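Local coordinates for protein PlaB phospholipase (Legionella pneumophila, PDB 6ZTI) that is an alpha/beta-hydrolase phospholipase that probably cleaves phospholipids during infection and whose activity is controlled by tetramer formation upon binding of NAD(H), at residues B[200-205]-B[322-327]; B[263-266]-B[270-273]; B[316-321]-B[337-342]. One frame throughout, in Å; residues are numbered along the deposited sequence.

Contact 1 (B[200-205]-B[322-327]). With SND (thionicotinamide-adenine-dinucleotide), chain I.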
loop_
_atom_site.group_PDB
_atom_site.type_symbol
_atom_site.label_atom_id
_atom_site.label_comp_id
_atom_site.label_asym_id
_atom_site.label_seq_id
_atom_site.Cartn_x
_atom_site.Cartn_y
_atom_site.Cartn_z
ATOM N N ILE B 200 -22.391 15.926 -24.786
ATOM C CA ILE B 200 -22.279 16.124 -23.343
ATOM C C ILE B 200 -23.525 16.852 -22.880
ATOM O O ILE B 200 -23.932 17.848 -23.490
ATOM C CB ILE B 200 -21.021 16.925 -22.968
ATOM C CG1 ILE B 200 -19.752 16.244 -23.479
ATOM C CG2 ILE B 200 -20.967 17.128 -21.448
ATOM C CD1 ILE B 200 -19.580 14.799 -23.030
ATOM N N ASP B 201 -24.149 16.357 -21.818
ATOM C CA ASP B 201 -25.177 17.155 -21.158
ATOM C C ASP B 201 -24.424 18.103 -20.230
ATOM O O ASP B 201 -23.984 17.720 -19.142
ATOM C CB ASP B 201 -26.199 16.309 -20.413
ATOM C CG ASP B 201 -27.370 17.155 -19.890
ATOM O OD1 ASP B 201 -27.182 18.376 -19.732
ATOM O OD2 ASP B 201 -28.475 16.626 -19.651
ATOM N N ARG B 202 -24.266 19.348 -20.676
ATOM C CA ARG B 202 -23.337 20.268 -20.030
ATOM C C ARG B 202 -23.840 20.752 -18.680
ATOM O O ARG B 202 -23.062 21.360 -17.936
ATOM C CB ARG B 202 -23.051 21.439 -20.976
ATOM C CG ARG B 202 -22.419 20.951 -22.285
ATOM C CD ARG B 202 -21.525 21.973 -22.949
ATOM N NE ARG B 202 -20.874 21.382 -24.102
ATOM C CZ ARG B 202 -19.747 20.682 -24.045
ATOM N NH1 ARG B 202 -19.123 20.491 -22.886
ATOM N NH2 ARG B 202 -19.243 20.170 -25.153
ATOM N N GLN B 203 -25.109 20.489 -18.352
ATOM C CA GLN B 203 -25.610 20.751 -17.008
ATOM C C GLN B 203 -24.992 19.827 -15.973
ATOM O O GLN B 203 -25.064 20.121 -14.777
ATOM C CB GLN B 203 -27.131 20.585 -16.955
ATOM C CG GLN B 203 -27.907 21.543 -17.813
ATOM C CD GLN B 203 -29.394 21.524 -17.491
ATOM O OE1 GLN B 203 -29.860 20.703 -16.696
ATOM N NE2 GLN B 203 -30.143 22.437 -18.100
ATOM N N PHE B 204 -24.405 18.714 -16.398
ATOM C CA PHE B 204 -23.909 17.696 -15.485
ATOM C C PHE B 204 -22.404 17.515 -15.630
ATOM O O PHE B 204 -21.874 16.412 -15.508
ATOM C CB PHE B 204 -24.633 16.369 -15.710
ATOM C CG PHE B 204 -26.130 16.450 -15.535
ATOM C CD1 PHE B 204 -26.709 17.455 -14.769
ATOM C CD2 PHE B 204 -26.958 15.515 -16.137
ATOM C CE1 PHE B 204 -28.090 17.530 -14.613
ATOM C CE2 PHE B 204 -28.338 15.583 -15.981
ATOM C CZ PHE B 204 -28.902 16.592 -15.218
ATOM N N TYR B 205 -21.697 18.605 -15.890
ATOM C CA TYR B 205 -20.241 18.577 -15.909
ATOM C C TYR B 205 -19.721 18.734 -14.487
ATOM O O TYR B 205 -20.103 19.670 -13.782
ATOM C CB TYR B 205 -19.708 19.700 -16.792
ATOM C CG TYR B 205 -18.209 19.709 -16.983
ATOM C CD1 TYR B 205 -17.578 18.723 -17.726
ATOM C CD2 TYR B 205 -17.431 20.723 -16.441
ATOM C CE1 TYR B 205 -16.212 18.729 -17.913
ATOM C CE2 TYR B 205 -16.051 20.747 -16.637
ATOM C CZ TYR B 205 -15.455 19.743 -17.376
ATOM O OH TYR B 205 -14.091 19.755 -17.569
ATOM N N HIS B 322 -19.355 18.591 -35.053
ATOM C CA HIS B 322 -17.933 18.896 -34.979
ATOM C C HIS B 322 -17.666 20.168 -34.187
ATOM O O HIS B 322 -16.668 20.256 -33.463
ATOM C CB HIS B 322 -17.387 19.023 -36.390
ATOM C CG HIS B 322 -15.973 19.487 -36.453
ATOM N ND1 HIS B 322 -15.591 20.596 -37.173
ATOM C CD2 HIS B 322 -14.843 18.988 -35.900
ATOM C CE1 HIS B 322 -14.285 20.762 -37.061
ATOM N NE2 HIS B 322 -13.809 19.800 -36.296
ATOM N N LYS B 323 -18.518 21.180 -34.342
ATOM C CA LYS B 323 -18.385 22.436 -33.614
ATOM C C LYS B 323 -19.684 22.731 -32.884
ATOM O O LYS B 323 -20.766 22.637 -33.468
ATOM C CB LYS B 323 -18.041 23.605 -34.541
ATOM C CG LYS B 323 -16.607 23.603 -35.012
ATOM C CD LYS B 323 -16.283 24.915 -35.721
ATOM C CE LYS B 323 -15.331 24.724 -36.901
ATOM N NZ LYS B 323 -13.899 24.963 -36.539
ATOM N N GLU B 324 -19.567 23.100 -31.617
ATOM C CA GLU B 324 -20.699 23.407 -30.758
ATOM C C GLU B 324 -20.408 24.729 -30.071
ATOM O O GLU B 324 -19.318 24.912 -29.518
ATOM C CB GLU B 324 -20.903 22.287 -29.732
ATOM C CG GLU B 324 -22.003 22.509 -28.685
ATOM C CD GLU B 324 -21.939 21.468 -27.571
ATOM O OE1 GLU B 324 -20.937 20.710 -27.533
ATOM O OE2 GLU B 324 -22.874 21.403 -26.743
ATOM N N PHE B 325 -21.367 25.649 -30.124
ATOM C CA PHE B 325 -21.246 26.963 -29.503
ATOM C C PHE B 325 -22.281 27.063 -28.396
ATOM O O PHE B 325 -23.475 26.862 -28.641
ATOM C CB PHE B 325 -21.431 28.083 -30.530
ATOM C CG PHE B 325 -20.319 28.158 -31.536
ATOM C CD1 PHE B 325 -20.350 27.382 -32.688
ATOM C CD2 PHE B 325 -19.233 28.979 -31.322
ATOM C CE1 PHE B 325 -19.316 27.434 -33.606
ATOM C CE2 PHE B 325 -18.197 29.038 -32.238
ATOM C CZ PHE B 325 -18.242 28.264 -33.383
ATOM N N VAL B 326 -21.823 27.361 -27.183
ATOM C CA VAL B 326 -22.681 27.449 -26.006
ATOM C C VAL B 326 -22.652 28.882 -25.507
ATOM O O VAL B 326 -21.596 29.383 -25.099
ATOM C CB VAL B 326 -22.235 26.481 -24.903
ATOM C CG1 VAL B 326 -23.215 26.523 -23.758
ATOM C CG2 VAL B 326 -22.107 25.087 -25.460
ATOM N N LYS B 327 -23.809 29.538 -25.526
ATOM C CA LYS B 327 -23.921 30.948 -25.188
ATOM C C LYS B 327 -24.577 31.104 -23.825
ATOM O O LYS B 327 -25.602 30.474 -23.541
ATOM C CB LYS B 327 -24.725 31.711 -26.244
ATOM C CG LYS B 327 -23.876 32.249 -27.379
ATOM C CD LYS B 327 -24.635 33.257 -28.237
ATOM C CE LYS B 327 -25.223 32.606 -29.481
ATOM N NZ LYS B 327 -25.974 33.569 -30.333
HETATM P PA SND I . -11.402 21.936 -18.228
HETATM O O1A SND I . -12.844 21.907 -17.808
HETATM O O2A SND I . -11.002 20.909 -19.265
HETATM O O5B SND I . -10.433 21.772 -16.937
HETATM C C5B SND I . -9.012 21.543 -17.026
HETATM C C4B SND I . -8.632 20.951 -15.691
HETATM O O4B SND I . -9.074 21.844 -14.639
HETATM C C3B SND I . -9.277 19.607 -15.370
HETATM O O3B SND I . -8.468 18.832 -14.497
HETATM C C2B SND I . -10.568 20.023 -14.672
HETATM O O2B SND I . -11.069 18.997 -13.825
HETATM C C1B SND I . -10.075 21.222 -13.859
HETATM N N9A SND I . -11.095 22.219 -13.541
HETATM C C8A SND I . -12.111 22.657 -14.352
HETATM N N7A SND I . -12.893 23.548 -13.792
HETATM C C5A SND I . -12.356 23.710 -12.525
HETATM C C6A SND I . -12.736 24.501 -11.425
HETATM N N6A SND I . -13.799 25.309 -11.424
HETATM N N1A SND I . -11.983 24.425 -10.305
HETATM C C2A SND I . -10.931 23.603 -10.293
HETATM N N3A SND I . -10.488 22.796 -11.260
HETATM C C4A SND I . -11.245 22.899 -12.358
HETATM O O3 SND I . -10.925 23.375 -18.706
HETATM P PN SND I . -11.517 24.626 -19.504
HETATM O O1N SND I . -12.327 24.124 -20.632
HETATM O O2N SND I . -10.412 25.569 -19.776
HETATM O O5D SND I . -12.479 25.206 -18.374
HETATM C C5D SND I . -12.927 26.570 -18.351
HETATM C C4D SND I . -14.224 26.585 -17.585
HETATM O O4D SND I . -15.247 25.898 -18.343
HETATM C C3D SND I . -14.175 25.904 -16.215
HETATM O O3D SND I . -14.862 26.729 -15.286
HETATM C C2D SND I . -14.860 24.560 -16.474
HETATM O O2D SND I . -15.505 23.997 -15.338
HETATM C C1D SND I . -15.887 24.969 -17.515
HETATM N N1N SND I . -16.258 23.786 -18.345
HETATM C C2N SND I . -17.562 23.465 -18.368
HETATM C C3N SND I . -18.003 22.434 -19.172
HETATM C C7N SND I . -19.434 22.033 -19.183
HETATM S S7N SND I . -19.977 20.863 -20.234
HETATM N N7N SND I . -20.229 22.635 -18.322
HETATM C C4N SND I . -17.076 21.753 -19.947
HETATM C C5N SND I . -15.737 22.091 -19.887
HETATM C C6N SND I . -15.341 23.117 -19.070
HETATM O O HOH W 1 -20.909 17.649 -26.801
#
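Arg202 and Glu324 approach from opposite directions and form a salt bridge between loop 200-205 and strand 323-327. The stronger bond runs from Arg202 NH2 to Glu324 OE1 at 3.0 Å, nearly straight at 169°; a weak one joins NE to OE2. The carboxylate is turned 44° from the guanidinium, and NH2 meets OE1 from above the carboxylate plane although OE1 lies in the guanidinium plane. Glu324 is extended throughout, its CG trans to the main-chain nitrogen (chi1 176°), which carries the carboxylate to the arginine. OE1 also accepts from a water at 3.1 Å, which in turn accepts from the backbone N of Ile200. OE2 has a second, weak partner in Lys199. Next to the salt bridge, Val326 CG2 packs on Arg202 CD at 4.0 Å, and Tyr335 forms a cation-pi pair with the arginine. The nucleotide uses the loop as well: its amide N7N donates to Arg202 O at 3.1 Å, and the Tyr205 ring lies face-on against the thionicotinamide ring. Glu324 thus acts as a second-shell partner of Arg202 in a dinucleotide pocket completed by Gln371 and Tyr393 of a neighbouring subunit.

Contact 2 (B[263-266]-B[270-273])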
loop_
_atom_site.group_PDB
_atom_site.type_symbol
_atom_site.label_atom_id
_atom_site.label_comp_id
_atom_site.label_asym_id
_atom_site.label_seq_id
_atom_site.Cartn_x
_atom_site.Cartn_y
_atom_site.Cartn_z
ATOM N N GLY B 263 -27.254 14.194 -30.924
ATOM C CA GLY B 263 -27.832 14.990 -29.856
ATOM C C GLY B 263 -28.086 14.266 -28.561
ATOM O O GLY B 263 -28.901 14.724 -27.753
ATOM N N LEU B 264 -27.399 13.162 -28.317
ATOM C CA LEU B 264 -27.734 12.257 -27.227
ATOM C C LEU B 264 -26.539 12.048 -26.306
ATOM O O LEU B 264 -25.424 11.787 -26.776
ATOM C CB LEU B 264 -28.217 10.923 -27.794
ATOM C CG LEU B 264 -29.508 10.941 -28.622
ATOM C CD1 LEU B 264 -29.804 9.545 -29.089
ATOM C CD2 LEU B 264 -30.671 11.475 -27.816
ATOM N N SER B 265 -26.779 12.150 -24.995
ATOM C CA SER B 265 -25.771 11.945 -23.966
ATOM C C SER B 265 -25.999 10.589 -23.313
ATOM O O SER B 265 -26.853 9.809 -23.733
ATOM C CB SER B 265 -25.821 13.060 -22.924
ATOM O OG SER B 265 -27.046 13.015 -22.198
ATOM N N HIS B 266 -25.251 10.302 -22.250
ATOM C CA HIS B 266 -25.386 8.993 -21.617
ATOM C C HIS B 266 -26.687 8.871 -20.833
ATOM O O HIS B 266 -27.370 7.842 -20.914
ATOM C CB HIS B 266 -24.201 8.728 -20.694
ATOM C CG HIS B 266 -24.031 7.282 -20.326
ATOM N ND1 HIS B 266 -23.626 6.325 -21.234
ATOM C CD2 HIS B 266 -24.204 6.635 -19.148
ATOM C CE1 HIS B 266 -23.556 5.151 -20.631
ATOM N NE2 HIS B 266 -23.892 5.314 -19.364
ATOM N N ASN B 270 -33.060 15.164 -20.041
ATOM C CA ASN B 270 -32.898 16.134 -21.124
ATOM C C ASN B 270 -32.548 15.437 -22.435
ATOM O O ASN B 270 -33.291 15.523 -23.422
ATOM C CB ASN B 270 -31.807 17.157 -20.780
ATOM C CG ASN B 270 -32.147 18.015 -19.575
ATOM O OD1 ASN B 270 -33.280 18.470 -19.415
ATOM N ND2 ASN B 270 -31.148 18.254 -18.721
ATOM N N ILE B 271 -31.406 14.748 -22.473
ATOM C CA ILE B 271 -30.938 14.164 -23.727
ATOM C C ILE B 271 -30.275 12.806 -23.528
ATOM O O ILE B 271 -29.485 12.363 -24.366
ATOM C CB ILE B 271 -29.971 15.132 -24.432
ATOM C CG1 ILE B 271 -28.802 15.481 -23.511
ATOM C CG2 ILE B 271 -30.685 16.402 -24.846
ATOM C CD1 ILE B 271 -27.581 15.960 -24.267
ATOM N N GLY B 272 -30.593 12.132 -22.427
ATOM C CA GLY B 272 -30.072 10.792 -22.219
ATOM C C GLY B 272 -30.517 9.840 -23.316
ATOM O O GLY B 272 -31.678 9.840 -23.731
ATOM N N ILE B 273 -29.585 8.984 -23.757
ATOM C CA ILE B 273 -29.835 8.162 -24.942
ATOM C C ILE B 273 -31.112 7.330 -24.808
ATOM O O ILE B 273 -31.808 7.108 -25.806
ATOM C CB ILE B 273 -28.616 7.277 -25.251
ATOM C CG1 ILE B 273 -28.846 6.471 -26.535
ATOM C CG2 ILE B 273 -28.313 6.345 -24.094
ATOM C CD1 ILE B 273 -27.558 5.952 -27.185
#
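Ser265 and Gly272 face each other in a single beta bridge, their CA atoms 4.8 Å apart, and backbone hydrogen bonds carry most of the polar contact. Ser265 N donates to Ile271 O at 2.8 Å; in return Ile273 N gives a weak, bent bond to Ser265 O, with 129° at the hydrogen. Ile271 O is further approached by Leu264 CA at 3.4 Å in a CA-H...O contact. The bridge closes a turn within the loop that follows strand 257-261, the last strand of the parallel sheet in this alpha/beta-hydrolase domain. His266, on this loop, meets the ring of His99 and is weakly bonded to Ser100, and its backbone pairs with Asn218.

Apolar packing joins Leu264 and Ile273, whose side chains cross at about a right angle, touching through CD1 of the leucine and CG1 of the isoleucine at 4.1 Å. Other isoleucine carbons make van der Waals contacts with oxygens. Ile271 CG1 sits between its backbone N and carbonyl carbon (chi1 57°), which brings it alongside the serine hydroxyl, 3.3 Å from Ser265 OG; CD1 rests against Ser265 CB. Ile273 CG2 lies 3.6 Å from His266 O, and Ile271 CB lies against the carbonyl oxygen of Gly263.

Contact 3 (B[316-321]-B[337-342])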
loop_
_atom_site.group_PDB
_atom_site.type_symbol
_atom_site.label_atom_id
_atom_site.label_comp_id
_atom_site.label_asym_id
_atom_site.label_seq_id
_atom_site.Cartn_x
_atom_site.Cartn_y
_atom_site.Cartn_z
ATOM N N GLU B 316 -22.909 11.616 -40.686
ATOM C CA GLU B 316 -23.662 12.864 -40.642
ATOM C C GLU B 316 -23.623 13.485 -39.251
ATOM O O GLU B 316 -23.431 14.698 -39.106
ATOM C CB GLU B 316 -25.108 12.602 -41.078
ATOM C CG GLU B 316 -26.034 13.795 -40.982
ATOM C CD GLU B 316 -27.496 13.410 -41.178
ATOM O OE1 GLU B 316 -27.914 12.342 -40.675
ATOM O OE2 GLU B 316 -28.232 14.178 -41.832
ATOM N N THR B 317 -23.824 12.671 -38.214
ATOM C CA THR B 317 -23.785 13.174 -36.849
ATOM C C THR B 317 -22.453 13.840 -36.551
ATOM O O THR B 317 -22.404 14.932 -35.979
ATOM C CB THR B 317 -24.019 12.030 -35.865
ATOM O OG1 THR B 317 -25.337 11.499 -36.054
ATOM C CG2 THR B 317 -23.853 12.517 -34.418
ATOM N N GLN B 318 -21.355 13.183 -36.915
ATOM C CA GLN B 318 -20.063 13.668 -36.464
ATOM C C GLN B 318 -19.634 14.913 -37.225
ATOM O O GLN B 318 -18.946 15.768 -36.659
ATOM C CB GLN B 318 -19.042 12.534 -36.557
ATOM C CG GLN B 318 -19.352 11.427 -35.550
ATOM C CD GLN B 318 -18.262 10.370 -35.409
ATOM O OE1 GLN B 318 -17.792 9.788 -36.391
ATOM N NE2 GLN B 318 -17.880 10.095 -34.168
ATOM N N LYS B 319 -20.063 15.072 -38.478
ATOM C CA LYS B 319 -19.821 16.344 -39.158
ATOM C C LYS B 319 -20.640 17.469 -38.529
ATOM O O LYS B 319 -20.110 18.554 -38.254
ATOM C CB LYS B 319 -20.134 16.213 -40.652
ATOM C CG LYS B 319 -19.201 15.268 -41.372
ATOM C CD LYS B 319 -17.913 15.961 -41.785
ATOM C CE LYS B 319 -17.085 15.081 -42.717
ATOM N NZ LYS B 319 -17.862 14.641 -43.923
ATOM N N ASN B 320 -21.922 17.209 -38.251
ATOM C CA ASN B 320 -22.811 18.254 -37.746
ATOM C C ASN B 320 -22.440 18.699 -36.337
ATOM O O ASN B 320 -22.680 19.855 -35.975
ATOM C CB ASN B 320 -24.263 17.771 -37.752
ATOM C CG ASN B 320 -24.868 17.732 -39.145
ATOM O OD1 ASN B 320 -24.318 18.286 -40.092
ATOM N ND2 ASN B 320 -26.021 17.084 -39.268
ATOM N N GLU B 321 -21.884 17.803 -35.527
ATOM C CA GLU B 321 -21.556 18.090 -34.138
ATOM C C GLU B 321 -20.095 18.459 -33.953
ATOM O O GLU B 321 -19.649 18.644 -32.811
ATOM C CB GLU B 321 -21.919 16.880 -33.271
ATOM C CG GLU B 321 -23.414 16.529 -33.381
ATOM C CD GLU B 321 -23.877 15.498 -32.363
ATOM O OE1 GLU B 321 -23.015 14.815 -31.765
ATOM O OE2 GLU B 321 -25.107 15.381 -32.162
ATOM N N THR B 337 -15.319 18.721 -31.452
ATOM C CA THR B 337 -15.400 17.278 -31.288
ATOM C C THR B 337 -14.983 16.661 -32.612
ATOM O O THR B 337 -15.655 16.866 -33.623
ATOM C CB THR B 337 -16.830 16.849 -30.921
ATOM O OG1 THR B 337 -17.285 17.589 -29.776
ATOM C CG2 THR B 337 -16.891 15.367 -30.620
ATOM N N ASN B 338 -13.871 15.924 -32.617
ATOM C CA ASN B 338 -13.454 15.234 -33.832
ATOM C C ASN B 338 -13.885 13.777 -33.728
ATOM O O ASN B 338 -14.935 13.489 -33.154
ATOM C CB ASN B 338 -11.945 15.377 -34.043
ATOM C CG ASN B 338 -11.544 16.800 -34.407
ATOM O OD1 ASN B 338 -12.199 17.447 -35.218
ATOM N ND2 ASN B 338 -10.490 17.301 -33.782
ATOM N N ARG B 339 -13.102 12.860 -34.292
ATOM C CA ARG B 339 -13.286 11.428 -34.121
ATOM C C ARG B 339 -12.017 10.876 -33.495
ATOM O O ARG B 339 -10.921 11.382 -33.756
ATOM C CB ARG B 339 -13.605 10.757 -35.454
ATOM C CG ARG B 339 -14.652 11.508 -36.239
ATOM C CD ARG B 339 -14.894 10.917 -37.586
ATOM N NE ARG B 339 -13.691 10.897 -38.402
ATOM C CZ ARG B 339 -13.585 10.228 -39.540
ATOM N NH1 ARG B 339 -14.621 9.540 -40.005
ATOM N NH2 ARG B 339 -12.444 10.251 -40.212
ATOM N N TYR B 340 -12.169 9.867 -32.632
ATOM C CA TYR B 340 -11.087 9.432 -31.759
ATOM C C TYR B 340 -10.862 7.924 -31.829
ATOM O O TYR B 340 -11.766 7.157 -32.167
ATOM C CB TYR B 340 -11.383 9.886 -30.300
ATOM C CG TYR B 340 -11.658 11.383 -30.221
ATOM C CD1 TYR B 340 -12.912 11.884 -30.483
ATOM C CD2 TYR B 340 -10.646 12.293 -29.925
ATOM C CE1 TYR B 340 -13.167 13.240 -30.441
ATOM C CE2 TYR B 340 -10.891 13.644 -29.889
ATOM C CZ TYR B 340 -12.158 14.109 -30.144
ATOM O OH TYR B 340 -12.444 15.443 -30.114
ATOM N N SER B 341 -9.623 7.513 -31.529
ATOM C CA SER B 341 -9.212 6.116 -31.474
ATOM C C SER B 341 -8.684 5.812 -30.079
ATOM O O SER B 341 -8.044 6.661 -29.450
ATOM C CB SER B 341 -8.138 5.803 -32.512
ATOM O OG SER B 341 -8.545 6.192 -33.814
ATOM N N MET B 342 -8.959 4.606 -29.589
ATOM C CA MET B 342 -8.484 4.166 -28.289
ATOM C C MET B 342 -7.584 2.957 -28.486
ATOM O O MET B 342 -7.903 2.048 -29.260
ATOM C CB MET B 342 -9.651 3.838 -27.362
ATOM C CG MET B 342 -9.249 3.687 -25.932
ATOM S SD MET B 342 -10.627 3.807 -24.800
ATOM C CE MET B 342 -11.007 2.080 -24.588
HETATM O O HOH W 2 -17.706 14.914 -34.216
HETATM O O HOH W 3 -17.578 9.786 -38.973
HETATM O O HOH W 4 -18.454 19.757 -30.633
#
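Gln318, on the last turn of helix 300-320, lays its amide against the aliphatic part of Arg339, the two side chains crossing at about a right angle. The amide oxygen does the touching: Gln318 OE1 lies 3.3 Å from Arg339 CD, with CG of the arginine slightly farther off. Arg339 bends at chi3 (-59°), so its methylenes meet the glutamine while the guanidinium turns on toward Asp398, with which NH2 forms a salt bridge. Amide and guanidinium planes stand 67° apart, and a water joins them at their polar ends: it donates to Gln318 OE1 at 2.6 Å and accepts from Arg339 NH1 at 3.1 Å, lying in the guanidinium plane. The amide nitrogen is turned to other partners, the side-chain oxygens of Asn450 and Gln198.

Where the helix ends, Thr337 CB faces the carbonyl oxygen of Glu321 at 3.8 Å. A second water lies between Glu321 O and Thr337 OG1, 2.6 Å from the hydroxyl, and a third lies 2.9 Å from both Gln318 O and Thr337 O. The carboxylate of Glu321 leads elsewhere, to Gly263. Helix end and strand entry are therefore joined by bridging waters and by carbon-oxygen van der Waals contacts: the contact is indirect and hydrated, and the strong polar bonds of Gln318, Glu321 and Arg339 are directed to other parts of the chain.

In the fold
The three contacts differ in burial: contact 1 is at the surface, contact 2 buried, contact 3 partly buried. Contact 1 relies on charge, as its loop borders the nucleotide and a neighbouring subunit. Contact 2 is built mainly from backbone bonds and isoleucine and leucine branches, with no other subunit touching it. Contact 3 is mediated by water. Helix 300-320 runs into strand 323-327, linking contacts 3 and 1, and His322 O pairs with Thr337 N between them. Asp201 of contact 1 reaches Asn270 of contact 2, while a carboxylate oxygen of Glu321 in contact 3 takes the backbone N of Gly263, so the loop after strand 257-261 is gripped from two elements.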